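Local structure of beta 1-3 glucanase (5H4E) at residues 1-5 against 367-371. The protein probably hydrolyses beta-1,3-glucans, as expected of a family GH64 glycoside hydrolase domain from Clostridium beijerinckii. Residues are numbered along the deposited sequence.
Sequences TPPLK and KYAII
A proline-tyrosine CH-pi contact sits at the heart of this surface contact, where the extended N-terminal segment 1-5 crosses the outer face of a mixed five-stranded beta-sheet over the K367-I370 part of strand 366-374, touching K367, Y368 and I370. In that sheet the strand lies between 9-16, its parallel neighbour, and 162-168, its antiparallel one. K367 and Y368 both face V167 across the latter pairing, a classic beta bulge; K367 has phi/psi of -107/-59°, and Y368 returns to extended values. Segment 1-5 has no regular secondary structure, and its end-to-end direction from T1 to L4 is 126° from that of K367 to I370. The CA atoms of P2 and Y368 are nearest, 7.4 Å apart. Both residues send CA-CB toward the other segment. Y368, in the p rotamer (chi1 67°), presents one ring face to P2, whose CD lies 3.7 Å from the ring centroid and 14° off its normal; P2 CG is 3.5 Å from Y368 CD2. The same P2 CG reaches I370 CD1 at 4.1 Å, while P2 and I370 also touch Q12 of strand 9-16. T1 CG2 approaches Y368 CE1 at 4.1 Å. L4, chi1 m and chi2 t, places CD2 4.0 Å from Y368 CB. K367 leaves the strand sideways, and its all-trans chain carries CE to 3.6 Å from L4 CD1.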
loop_
_atom_site.group_PDB
_atom_site.type_symbol
_atom_site.label_atom_id
_atom_site.label_comp_id
_atom_site.label_asym_id
_atom_site.label_seq_id
_atom_site.Cartn_x
_atom_site.Cartn_y
_atom_site.Cartn_z
ATOM N N THR A 1 -24.478 -9.971 -9.215
ATOM C CA THR A 1 -23.250 -10.289 -9.946
ATOM C C THR A 1 -22.964 -9.310 -11.078
ATOM O O THR A 1 -23.803 -9.097 -11.953
ATOM C CB THR A 1 -23.304 -11.696 -10.543
ATOM O OG1 THR A 1 -23.348 -12.659 -9.485
ATOM C CG2 THR A 1 -22.071 -11.959 -11.414
ATOM N N PRO A 2 -21.770 -8.706 -11.065
ATOM C CA PRO A 2 -21.339 -7.845 -12.168
ATOM C C PRO A 2 -21.221 -8.614 -13.483
ATOM O O PRO A 2 -21.149 -9.850 -13.468
ATOM C CB PRO A 2 -19.967 -7.325 -11.699
ATOM C CG PRO A 2 -19.590 -8.153 -10.544
ATOM C CD PRO A 2 -20.842 -8.659 -9.926
ATOM N N PRO A 3 -21.201 -7.892 -14.612
ATOM C CA PRO A 3 -21.043 -8.525 -15.920
ATOM C C PRO A 3 -19.702 -9.233 -16.024
ATOM O O PRO A 3 -18.677 -8.675 -15.628
ATOM C CB PRO A 3 -21.131 -7.348 -16.894
ATOM C CG PRO A 3 -20.768 -6.158 -16.082
ATOM C CD PRO A 3 -21.296 -6.426 -14.718
ATOM N N LEU A 4 -19.713 -10.450 -16.554
ATOM C CA LEU A 4 -18.497 -11.237 -16.644
ATOM C C LEU A 4 -18.136 -11.528 -18.093
ATOM O O LEU A 4 -18.997 -11.569 -18.970
ATOM C CB LEU A 4 -18.652 -12.537 -15.868
ATOM C CG LEU A 4 -19.161 -12.292 -14.442
ATOM C CD1 LEU A 4 -19.617 -13.576 -13.796
ATOM C CD2 LEU A 4 -18.079 -11.605 -13.598
ATOM N N LYS A 5 -16.848 -11.716 -18.332
ATOM C CA LYS A 5 -16.366 -12.119 -19.644
ATOM C C LYS A 5 -15.501 -13.333 -19.447
ATOM O O LYS A 5 -14.662 -13.342 -18.562
ATOM C CB LYS A 5 -15.571 -11.004 -20.323
ATOM C CG LYS A 5 -16.397 -10.156 -21.247
ATOM C CD LYS A 5 -15.686 -8.861 -21.622
ATOM C CE LYS A 5 -14.343 -9.122 -22.264
ATOM N NZ LYS A 5 -13.879 -7.903 -22.994
ATOM N N LYS A 367 -13.309 -14.735 -9.726
ATOM C CA LYS A 367 -14.465 -14.475 -10.584
ATOM C C LYS A 367 -14.678 -12.975 -10.739
ATOM O O LYS A 367 -14.655 -12.440 -11.853
ATOM C CB LYS A 367 -15.716 -15.121 -9.993
ATOM C CG LYS A 367 -16.931 -15.123 -10.898
ATOM C CD LYS A 367 -18.091 -15.784 -10.170
ATOM C CE LYS A 367 -19.312 -15.936 -11.052
ATOM N NZ LYS A 367 -20.250 -16.946 -10.468
ATOM N N TYR A 368 -14.874 -12.291 -9.617
ATOM C CA TYR A 368 -14.997 -10.839 -9.655
ATOM C C TYR A 368 -14.690 -10.233 -8.293
ATOM O O TYR A 368 -14.659 -10.943 -7.281
ATOM C CB TYR A 368 -16.403 -10.415 -10.123
ATOM C CG TYR A 368 -17.520 -10.769 -9.157
ATOM C CD1 TYR A 368 -18.245 -11.952 -9.305
ATOM C CD2 TYR A 368 -17.866 -9.915 -8.113
ATOM C CE1 TYR A 368 -19.263 -12.279 -8.436
ATOM C CE2 TYR A 368 -18.886 -10.245 -7.226
ATOM C CZ TYR A 368 -19.579 -11.427 -7.401
ATOM O OH TYR A 368 -20.595 -11.761 -6.533
ATOM N N ALA A 369 -14.479 -8.914 -8.277
ATOM C CA ALA A 369 -14.380 -8.169 -7.022
ATOM C C ALA A 369 -15.289 -6.954 -7.054
ATOM O O ALA A 369 -15.522 -6.365 -8.110
ATOM C CB ALA A 369 -12.921 -7.742 -6.735
ATOM N N ILE A 370 -15.836 -6.608 -5.893
ATOM C CA ILE A 370 -16.576 -5.360 -5.740
ATOM C C ILE A 370 -15.709 -4.345 -5.003
ATOM O O ILE A 370 -15.211 -4.634 -3.913
ATOM C CB ILE A 370 -17.885 -5.526 -4.931
ATOM C CG1 ILE A 370 -18.802 -6.611 -5.520
ATOM C CG2 ILE A 370 -18.585 -4.175 -4.791
ATOM C CD1 ILE A 370 -19.292 -6.322 -6.895
ATOM N N ILE A 371 -15.530 -3.162 -5.580
ATOM C CA ILE A 371 -14.783 -2.131 -4.876
ATOM C C ILE A 371 -15.767 -1.097 -4.356
ATOM O O ILE A 371 -16.348 -0.309 -5.105
ATOM C CB ILE A 371 -13.709 -1.518 -5.764
ATOM C CG1 ILE A 371 -12.833 -2.661 -6.306
ATOM C CG2 ILE A 371 -12.849 -0.532 -4.967
ATOM C CD1 ILE A 371 -11.865 -2.247 -7.374
#